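Local structure of carboxylesterase (Uncultured bacterium, 5GMX) at residues Tyr160-Phe165 against Cys241-Pro246; Ala121-Pro126 against Ala146-Phe151; Asp134-Asp139 against Arg259-Pro264. The protein hydrolyses carboxylic ester bonds as a family VIII carboxylesterase and also shows hydrolytic activity toward oxyimino cephalosporins. All coordinates share one frame; numbering follows the deposited sequence.

Contact 1 of 3, residues Tyr160-Phe165 against Cys241-Pro246. With PMS (phenylmethanesulfonic acid), chain C.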
loop_
_atom_site.group_PDB
_atom_site.type_symbol
_atom_site.label_atom_id
_atom_site.label_comp_id
_atom_site.label_asym_id
_atom_site.label_seq_id
_atom_site.Cartn_x
_atom_site.Cartn_y
_atom_site.Cartn_z
ATOM N N TYR A 160 -9.195 3.819 -10.717
ATOM C CA TYR A 160 -7.984 3.371 -10.030
ATOM C C TYR A 160 -6.701 3.627 -10.824
ATOM O O TYR A 160 -6.516 3.097 -11.914
ATOM C CB TYR A 160 -8.118 1.883 -9.722
ATOM C CG TYR A 160 -7.069 1.281 -8.814
ATOM C CD1 TYR A 160 -6.763 1.853 -7.590
ATOM C CD2 TYR A 160 -6.432 0.100 -9.162
ATOM C CE1 TYR A 160 -5.825 1.278 -6.748
ATOM C CE2 TYR A 160 -5.496 -0.487 -8.325
ATOM C CZ TYR A 160 -5.203 0.103 -7.121
ATOM O OH TYR A 160 -4.277 -0.486 -6.300
ATOM N N HIS A 161 -5.834 4.473 -10.276
ATOM C CA HIS A 161 -4.537 4.758 -10.878
ATOM C C HIS A 161 -3.592 3.611 -10.510
ATOM O O HIS A 161 -2.707 3.745 -9.662
ATOM C CB HIS A 161 -4.023 6.132 -10.409
ATOM C CG HIS A 161 -4.824 7.281 -10.947
ATOM N ND1 HIS A 161 -6.201 7.272 -10.989
ATOM C CD2 HIS A 161 -4.441 8.469 -11.477
ATOM C CE1 HIS A 161 -6.634 8.401 -11.529
ATOM N NE2 HIS A 161 -5.588 9.142 -11.834
ATOM N N ALA A 162 -3.820 2.474 -11.163
ATOM C CA ALA A 162 -3.306 1.168 -10.742
ATOM C C ALA A 162 -1.798 1.084 -10.521
ATOM O O ALA A 162 -1.339 0.383 -9.617
ATOM C CB ALA A 162 -3.719 0.119 -11.754
ATOM N N VAL A 163 -1.025 1.762 -11.359
ATOM C CA VAL A 163 0.426 1.682 -11.246
ATOM C C VAL A 163 1.025 3.050 -10.939
ATOM O O VAL A 163 1.958 3.161 -10.142
ATOM C CB VAL A 163 1.069 1.104 -12.527
ATOM C CG1 VAL A 163 2.593 1.056 -12.388
ATOM C CG2 VAL A 163 0.508 -0.292 -12.828
ATOM N N VAL A 164 0.489 4.090 -11.569
ATOM C CA VAL A 164 1.099 5.415 -11.508
ATOM C C VAL A 164 0.707 6.234 -10.272
ATOM O O VAL A 164 1.219 7.337 -10.085
ATOM C CB VAL A 164 0.753 6.241 -12.778
ATOM C CG1 VAL A 164 1.193 5.499 -14.032
ATOM C CG2 VAL A 164 -0.731 6.554 -12.839
ATOM N N PHE A 165 -0.189 5.711 -9.433
ATOM C CA PHE A 165 -0.609 6.423 -8.206
ATOM C C PHE A 165 0.589 6.874 -7.363
ATOM O O PHE A 165 0.632 8.007 -6.868
ATOM C CB PHE A 165 -1.537 5.538 -7.359
ATOM C CG PHE A 165 -1.917 6.133 -6.017
ATOM C CD1 PHE A 165 -2.991 6.996 -5.911
ATOM C CD2 PHE A 165 -1.225 5.797 -4.864
ATOM C CE1 PHE A 165 -3.351 7.537 -4.684
ATOM C CE2 PHE A 165 -1.581 6.334 -3.637
ATOM C CZ PHE A 165 -2.649 7.203 -3.549
ATOM N N CYS A 241 -5.448 1.571 -20.507
ATOM C CA CYS A 241 -4.152 2.169 -20.219
ATOM C C CYS A 241 -3.655 1.781 -18.826
ATOM O O CYS A 241 -2.461 1.565 -18.620
ATOM C CB CYS A 241 -4.220 3.688 -20.353
ATOM S SG CYS A 241 -4.368 4.268 -22.082
ATOM N N ALA A 242 -4.575 1.687 -17.874
ATOM C CA ALA A 242 -4.215 1.278 -16.527
ATOM C C ALA A 242 -3.751 -0.185 -16.467
ATOM O O ALA A 242 -2.973 -0.551 -15.584
ATOM C CB ALA A 242 -5.385 1.503 -15.587
HETATM N N MSE A 243 -4.214 -1.013 -17.406
HETATM C CA MSE A 243 -3.894 -2.444 -17.379
HETATM C C MSE A 243 -2.855 -2.905 -18.403
HETATM O O MSE A 243 -2.342 -4.018 -18.302
HETATM C CB MSE A 243 -5.165 -3.275 -17.580
HETATM C CG MSE A 243 -6.146 -3.238 -16.408
HETATM SE SE MSE A 243 -5.370 -3.779 -14.686
HETATM C CE MSE A 243 -5.582 -2.097 -13.737
ATOM N N ALA A 244 -2.543 -2.077 -19.390
ATOM C CA ALA A 244 -1.679 -2.534 -20.473
ATOM C C ALA A 244 -0.391 -1.734 -20.588
ATOM O O ALA A 244 0.526 -2.140 -21.306
ATOM C CB ALA A 244 -2.434 -2.488 -21.792
ATOM N N HIS A 245 -0.324 -0.601 -19.887
ATOM C CA HIS A 245 0.816 0.308 -20.004
ATOM C C HIS A 245 1.517 0.577 -18.663
ATOM O O HIS A 245 1.314 1.631 -18.059
ATOM C CB HIS A 245 0.374 1.651 -20.608
ATOM C CG HIS A 245 -0.129 1.554 -22.015
ATOM N ND1 HIS A 245 -0.758 2.604 -22.653
ATOM C CD2 HIS A 245 -0.106 0.534 -22.906
ATOM C CE1 HIS A 245 -1.100 2.234 -23.874
ATOM N NE2 HIS A 245 -0.713 0.983 -24.053
ATOM N N PRO A 246 2.357 -0.362 -18.197
ATOM C CA PRO A 246 2.639 -1.678 -18.767
ATOM C C PRO A 246 1.816 -2.744 -18.053
ATOM O O PRO A 246 1.205 -2.450 -17.022
ATOM C CB PRO A 246 4.128 -1.849 -18.486
ATOM C CG PRO A 246 4.291 -1.192 -17.125
ATOM C CD PRO A 246 3.222 -0.099 -17.031
HETATM C C PMS C . -1.190 -3.074 -8.424
HETATM S S PMS C . -2.238 -3.454 -7.037
HETATM C C1 PMS C . -1.670 -3.725 -9.709
HETATM C C2 PMS C . -1.188 -4.973 -10.083
HETATM C C3 PMS C . -1.623 -5.567 -11.260
HETATM C C4 PMS C . -2.539 -4.914 -12.070
HETATM C C5 PMS C . -3.022 -3.667 -11.701
HETATM C C6 PMS C . -2.585 -3.075 -10.526
HETATM O O2S PMS C . -3.691 -3.676 -7.394
HETATM O O1S PMS C . -1.884 -4.794 -6.436
#

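Contact 2 of 3, residues Ala121-Pro126 against Ala146-Phe151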
loop_
_atom_site.group_PDB
_atom_site.type_symbol
_atom_site.label_atom_id
_atom_site.label_comp_id
_atom_site.label_asym_id
_atom_site.label_seq_id
_atom_site.Cartn_x
_atom_site.Cartn_y
_atom_site.Cartn_z
ATOM N N ALA A 121 -8.421 12.245 -10.635
ATOM C CA ALA A 121 -7.757 13.153 -11.569
ATOM C C ALA A 121 -7.910 12.683 -13.015
ATOM O O ALA A 121 -7.680 13.447 -13.945
ATOM C CB ALA A 121 -6.280 13.304 -11.222
ATOM N N GLY A 122 -8.262 11.415 -13.201
ATOM C CA GLY A 122 -8.522 10.900 -14.533
ATOM C C GLY A 122 -7.297 10.540 -15.352
ATOM O O GLY A 122 -7.386 10.397 -16.565
ATOM N N ILE A 123 -6.144 10.396 -14.716
ATOM C CA ILE A 123 -4.960 9.956 -15.454
ATOM C C ILE A 123 -4.558 8.565 -14.980
ATOM O O ILE A 123 -3.442 8.339 -14.487
ATOM C CB ILE A 123 -3.793 10.945 -15.315
ATOM C CG1 ILE A 123 -3.651 11.415 -13.874
ATOM C CG2 ILE A 123 -4.025 12.168 -16.198
ATOM C CD1 ILE A 123 -2.469 12.328 -13.673
ATOM N N CYS A 124 -5.501 7.642 -15.137
ATOM C CA CYS A 124 -5.441 6.320 -14.523
ATOM C C CYS A 124 -4.230 5.492 -14.975
ATOM O O CYS A 124 -3.798 4.569 -14.273
ATOM C CB CYS A 124 -6.747 5.577 -14.808
ATOM S SG CYS A 124 -8.245 6.633 -14.619
ATOM N N GLY A 125 -3.690 5.834 -16.141
ATOM C CA GLY A 125 -2.498 5.194 -16.671
ATOM C C GLY A 125 -1.956 6.011 -17.834
ATOM O O GLY A 125 -2.656 6.875 -18.360
ATOM N N PRO A 126 -0.708 5.745 -18.248
ATOM C CA PRO A 126 -0.103 6.509 -19.349
ATOM C C PRO A 126 -0.840 6.240 -20.651
ATOM O O PRO A 126 -1.211 5.100 -20.897
ATOM C CB PRO A 126 1.334 5.973 -19.415
ATOM C CG PRO A 126 1.542 5.236 -18.105
ATOM C CD PRO A 126 0.202 4.712 -17.726
ATOM N N ALA A 146 2.072 14.589 -16.016
ATOM C CA ALA A 146 1.616 15.974 -15.854
ATOM C C ALA A 146 1.101 16.556 -17.172
ATOM O O ALA A 146 0.205 17.398 -17.182
ATOM C CB ALA A 146 2.733 16.849 -15.295
ATOM N N ALA A 147 1.641 16.078 -18.286
ATOM C CA ALA A 147 1.280 16.621 -19.590
ATOM C C ALA A 147 0.022 15.957 -20.174
ATOM O O ALA A 147 -0.491 16.375 -21.204
ATOM C CB ALA A 147 2.452 16.477 -20.548
ATOM N N GLN A 148 -0.484 14.941 -19.490
ATOM C CA GLN A 148 -1.515 14.079 -20.050
ATOM C C GLN A 148 -2.936 14.601 -19.892
ATOM O O GLN A 148 -3.310 15.133 -18.848
ATOM C CB GLN A 148 -1.408 12.694 -19.412
ATOM C CG GLN A 148 -2.310 11.646 -20.003
ATOM C CD GLN A 148 -1.902 10.258 -19.572
ATOM O OE1 GLN A 148 -0.791 9.815 -19.856
ATOM N NE2 GLN A 148 -2.800 9.558 -18.884
ATOM N N TRP A 149 -3.721 14.424 -20.949
ATOM C CA TRP A 149 -5.147 14.738 -20.954
ATOM C C TRP A 149 -5.938 13.628 -20.254
ATOM O O TRP A 149 -5.798 12.457 -20.601
ATOM C CB TRP A 149 -5.628 14.918 -22.409
ATOM C CG TRP A 149 -7.079 15.220 -22.562
ATOM C CD1 TRP A 149 -8.067 14.353 -22.950
ATOM C CD2 TRP A 149 -7.720 16.475 -22.319
ATOM N NE1 TRP A 149 -9.279 14.994 -22.963
ATOM C CE2 TRP A 149 -9.097 16.300 -22.586
ATOM C CE3 TRP A 149 -7.266 17.731 -21.909
ATOM C CZ2 TRP A 149 -10.026 17.334 -22.448
ATOM C CZ3 TRP A 149 -8.187 18.761 -21.772
ATOM C CH2 TRP A 149 -9.552 18.555 -22.047
ATOM N N PRO A 150 -6.762 13.991 -19.262
ATOM C CA PRO A 150 -7.531 13.017 -18.476
ATOM C C PRO A 150 -8.534 12.215 -19.307
ATOM O O PRO A 150 -9.082 12.729 -20.292
ATOM C CB PRO A 150 -8.267 13.894 -17.458
ATOM C CG PRO A 150 -7.483 15.156 -17.395
ATOM C CD PRO A 150 -6.946 15.366 -18.764
ATOM N N PHE A 151 -8.788 10.980 -18.895
ATOM C CA PHE A 151 -9.751 10.113 -19.575
ATOM C C PHE A 151 -11.184 10.525 -19.293
ATOM O O PHE A 151 -12.076 10.268 -20.089
ATOM C CB PHE A 151 -9.548 8.660 -19.146
ATOM C CG PHE A 151 -8.233 8.097 -19.549
ATOM C CD1 PHE A 151 -7.962 7.826 -20.875
ATOM C CD2 PHE A 151 -7.250 7.845 -18.600
ATOM C CE1 PHE A 151 -6.742 7.302 -21.257
ATOM C CE2 PHE A 151 -6.019 7.325 -18.977
ATOM C CZ PHE A 151 -5.764 7.049 -20.303
HETATM O O HOH W 1 -5.292 10.346 -18.982
#

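Contact 3 of 3, residues Asp134-Asp139 against Arg259-Pro264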
loop_
_atom_site.group_PDB
_atom_site.type_symbol
_atom_site.label_atom_id
_atom_site.label_comp_id
_atom_site.label_asym_id
_atom_site.label_seq_id
_atom_site.Cartn_x
_atom_site.Cartn_y
_atom_site.Cartn_z
ATOM N N ASP A 134 10.925 2.703 -18.482
ATOM C CA ASP A 134 10.221 3.975 -18.408
ATOM C C ASP A 134 9.671 4.176 -17.004
ATOM O O ASP A 134 9.722 5.275 -16.454
ATOM C CB ASP A 134 9.086 4.028 -19.428
ATOM C CG ASP A 134 9.582 3.901 -20.849
ATOM O OD1 ASP A 134 10.633 4.500 -21.163
ATOM O OD2 ASP A 134 8.919 3.201 -21.648
ATOM N N LEU A 135 9.166 3.096 -16.423
ATOM C CA LEU A 135 8.678 3.127 -15.051
ATOM C C LEU A 135 9.788 3.516 -14.084
ATOM O O LEU A 135 9.543 4.214 -13.094
ATOM C CB LEU A 135 8.106 1.764 -14.659
ATOM C CG LEU A 135 6.658 1.705 -14.196
ATOM C CD1 LEU A 135 5.758 2.398 -15.203
ATOM C CD2 LEU A 135 6.243 0.253 -14.005
ATOM N N TYR A 136 11.012 3.085 -14.381
ATOM C CA TYR A 136 12.111 3.331 -13.443
ATOM C C TYR A 136 12.664 4.760 -13.533
ATOM O O TYR A 136 13.372 5.209 -12.636
ATOM C CB TYR A 136 13.231 2.309 -13.653
ATOM C CG TYR A 136 12.745 0.876 -13.594
ATOM C CD1 TYR A 136 11.570 0.548 -12.925
ATOM C CD2 TYR A 136 13.451 -0.146 -14.213
ATOM C CE1 TYR A 136 11.119 -0.750 -12.871
ATOM C CE2 TYR A 136 13.006 -1.451 -14.160
ATOM C CZ TYR A 136 11.838 -1.746 -13.489
ATOM O OH TYR A 136 11.376 -3.038 -13.433
ATOM N N ASP A 137 12.327 5.482 -14.597
ATOM C CA ASP A 137 12.784 6.863 -14.739
ATOM C C ASP A 137 11.745 7.820 -14.158
ATOM O O ASP A 137 10.800 8.224 -14.844
ATOM C CB ASP A 137 13.057 7.192 -16.209
ATOM C CG ASP A 137 13.766 8.538 -16.401
ATOM O OD1 ASP A 137 13.628 9.448 -15.549
ATOM O OD2 ASP A 137 14.478 8.683 -17.419
ATOM N N TRP A 138 11.947 8.196 -12.898
ATOM C CA TRP A 138 10.948 8.935 -12.122
ATOM C C TRP A 138 10.502 10.258 -12.752
ATOM O O TRP A 138 9.302 10.491 -12.979
ATOM C CB TRP A 138 11.485 9.208 -10.716
ATOM C CG TRP A 138 10.484 9.883 -9.836
ATOM C CD1 TRP A 138 10.247 11.224 -9.737
ATOM C CD2 TRP A 138 9.566 9.245 -8.941
ATOM N NE1 TRP A 138 9.244 11.460 -8.830
ATOM C CE2 TRP A 138 8.807 10.261 -8.328
ATOM C CE3 TRP A 138 9.320 7.913 -8.589
ATOM C CZ2 TRP A 138 7.819 9.989 -7.379
ATOM C CZ3 TRP A 138 8.336 7.643 -7.646
ATOM C CH2 TRP A 138 7.600 8.676 -7.052
ATOM N N ASP A 139 11.468 11.129 -13.009
ATOM C CA ASP A 139 11.180 12.474 -13.498
ATOM C C ASP A 139 10.525 12.450 -14.874
ATOM O O ASP A 139 9.669 13.278 -15.181
ATOM C CB ASP A 139 12.463 13.302 -13.532
ATOM C CG ASP A 139 13.070 13.484 -12.147
ATOM O OD1 ASP A 139 12.300 13.493 -11.157
ATOM O OD2 ASP A 139 14.314 13.612 -12.050
ATOM N N ARG A 259 12.715 -4.272 -8.061
ATOM C CA ARG A 259 12.866 -4.057 -6.625
ATOM C C ARG A 259 13.743 -2.843 -6.289
ATOM O O ARG A 259 13.516 -2.168 -5.290
ATOM C CB ARG A 259 13.445 -5.312 -5.969
ATOM C CG ARG A 259 12.574 -6.532 -6.165
ATOM C CD ARG A 259 13.019 -7.697 -5.299
ATOM N NE ARG A 259 14.366 -8.145 -5.618
ATOM C CZ ARG A 259 14.641 -9.081 -6.517
ATOM N NH1 ARG A 259 13.654 -9.658 -7.190
ATOM N NH2 ARG A 259 15.898 -9.431 -6.752
ATOM N N ALA A 260 14.736 -2.563 -7.124
ATOM C CA ALA A 260 15.678 -1.480 -6.853
ATOM C C ALA A 260 15.052 -0.113 -7.117
ATOM O O ALA A 260 15.451 0.886 -6.518
ATOM C CB ALA A 260 16.955 -1.652 -7.696
ATOM N N ALA A 261 14.075 -0.077 -8.017
ATOM C CA ALA A 261 13.454 1.176 -8.440
ATOM C C ALA A 261 12.473 1.710 -7.408
ATOM O O ALA A 261 12.221 1.077 -6.397
ATOM C CB ALA A 261 12.742 0.980 -9.780
ATOM N N GLU A 262 11.908 2.878 -7.671
ATOM C CA GLU A 262 10.810 3.354 -6.844
ATOM C C GLU A 262 9.531 3.419 -7.674
ATOM O O GLU A 262 9.365 4.288 -8.523
ATOM C CB GLU A 262 11.139 4.705 -6.212
ATOM C CG GLU A 262 12.256 4.587 -5.194
ATOM C CD GLU A 262 12.362 5.790 -4.282
ATOM O OE1 GLU A 262 13.327 5.836 -3.481
ATOM O OE2 GLU A 262 11.471 6.666 -4.339
ATOM N N VAL A 263 8.659 2.440 -7.453
ATOM C CA VAL A 263 7.351 2.385 -8.099
ATOM C C VAL A 263 6.317 2.228 -7.000
ATOM O O VAL A 263 5.792 1.134 -6.781
ATOM C CB VAL A 263 7.244 1.214 -9.103
ATOM C CG1 VAL A 263 5.988 1.352 -9.962
ATOM C CG2 VAL A 263 8.474 1.172 -10.002
ATOM N N PRO A 264 6.022 3.327 -6.297
ATOM C CA PRO A 264 5.250 3.296 -5.047
ATOM C C PRO A 264 3.776 2.886 -5.205
ATOM O O PRO A 264 3.068 2.778 -4.209
ATOM C CB PRO A 264 5.359 4.739 -4.540
ATOM C CG PRO A 264 6.544 5.333 -5.281
ATOM C CD PRO A 264 6.487 4.684 -6.626
HETATM O O HOH W 2 10.376 5.478 -10.853
HETATM O O HOH W 3 12.974 4.595 -9.740
#

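Contact 1 of 3, residues Tyr160-Phe165 against Cys241-Pro246
Between the loop Tyr160-Phe165 and the end of helix 237-244 no hydrogen bond passes, and the two meet largely through methyl groups and a shared ligand. The tightest touch is tip to tip: CE of Met243, a selenomethionine, lies 3.5 Å from Ala162 CB. Met243 CB points away from the loop, but bends at chi2 and at chi3 (117°) carry its end back, so that CE also comes to 3.6 Å from C5 of the bound phenylmethanesulfonic acid. Ala162 CB meets the same phenyl ring at C6, 3.6 Å away, and the two residues thus form one apolar patch of the ligand pocket. Ala162 CB also packs on Ala242 CB, at 4.4 Å.

In the serine beta-lactamase fold, to which family VIII esterases belong, Tyr160 probably corresponds to the tyrosine that accompanies the Ser-x-x-Lys motif, with Ser71 and Lys74 fitting that pattern. Its CG is anti to the backbone N (chi1 -170°), and its hydroxyl hydrogen-bonds with Lys74 NZ. Tyr160 OH lies 3.4 Å from sulfonate O2S, a weak approach near the plane of the ring. A positive Lys74, whose NZ is also hydrogen-bonded to Ala162 O, would probably polarise this hydroxyl. His161 centres an inverse gamma turn, closed by a weak 2.9 Å bond from Ala162 N to Tyr160 O, and Ala162 N sits over one face of the Tyr160 ring, toward its rim.

Contact 2 of 3, residues Ala121-Pro126 against Ala146-Phe151
Gly122 O takes two hydrogen bonds. Phe151 N approaches it in the carbonyl plane at 2.8 Å and nearly straight (167° at the hydrogen), while a water donates to it from 3.2 Å. A third, softer neighbour is Pro150 CA, whose C-H contacts the same oxygen. The water also donates to Trp149 O and accepts from Gln148 NE2 at 2.6 Å, so one molecule joins three polar groups of two loops.

Gln148 spends its other N-H on Gly125 O. NE2 stands 2.7 Å from that oxygen, which lies close to the Gln148 amide plane, although the donor sits above the plane of the carbonyl. With CG anti to the backbone N (chi1 -173°) and the chain extended beyond it, the amide spans the gap between the loops, and its OE1 accepts from Arg127 N. Both segments belong to the helical part of the beta-lactamase fold: 121-126 lies in the loop between helices 113-117 and 132-136, whereas the segment 146-151 leads on from helix 138-146. Lys108 NZ hydrogen-bonds Ala146 O and Gln148 O, and Arg127 NH2 reaches Trp149 O.

Carbon atoms pack around this network. Ile123 CG2 lies 3.9 Å from Gln148 NE2, the two side chains crossing obliquely. The Phe151 ring presents its edge to Cys124 N and to Gly125 O, with CE2 3.4 Å from the latter, while the water rests 3.1 Å above one face, toward the rim.

Contact 3 of 3, residues Asp134-Asp139 against Arg259-Pro264
A helix-helix corner, between 132-136 and 138-146, meets the chain that leaves helix 256-260 in the helical part of the serine beta-lactamase fold. The first shell is apolar. Ala261 CB points toward the corner and presses on Tyr136 CD1 at 3.4 Å, the closest carbon contact of the pair. On the same tyrosine, Val263 CG2 comes up at the ring edge, near its plane. The other branch, Val263 CG1, is anti to the backbone N and crosses Leu135 at about a right angle, 4.2 Å from its CD2. Beyond the corner Trp138, with CG also anti to its backbone N (chi1 -176°), turns the six-membered end of its indole toward Glu262 and Pro264. The Pro264 ring meets it at the edge, CD being 3.6 Å from Trp138 CZ3.

No direct hydrogen bond joins the segments; two waters do the work. One donates both to Leu135 O and to Glu262 O, and so ties the two carbonyls together across the contact. The other accepts from Glu262 N and donates to Tyr136 O.

The outer shell fixes these groups. Trp138 NE1 is hydrogen-bonded to Glu171 OE1, and its ring stacks with that of His167. The carboxylate of Glu262 turns to Ser182 OG and Gly184 N at the start of helix 183-192, and Leu183 touches Trp138, Glu262 and Pro264. Asp137 holds the N-cap position of helix 138-146, with a weak bond from Lys140 N to Asp137 OD1. In the plane of the indole, Glu262 O lies 3.6 Å from Trp138 CE3.

Contacts 1 and 2 are buried, contact 3 only partly so, and their chemistry differs. Contact 1 lines the ligand pocket with methyl groups; contact 2, farther from the centre of the chain, relies on direct hydrogen bonds and one water; contact 3 combines apolar packing with two water bridges. Contacts 1 and 2 touch directly: His245 ND1 lies 3.1 Å from Pro126 O, probably hydrogen-bonded, and Cys241 SG packs on Phe151 CZ. Contact 3 reaches contact 1 through Leu135 CD2, 4.0 Å from Pro246 CG, and through Val163. Helix 138-146 serves two of them, starting in contact 3 and running out in contact 2; those two contacts do not touch each other (nearest atoms about 6 Å apart).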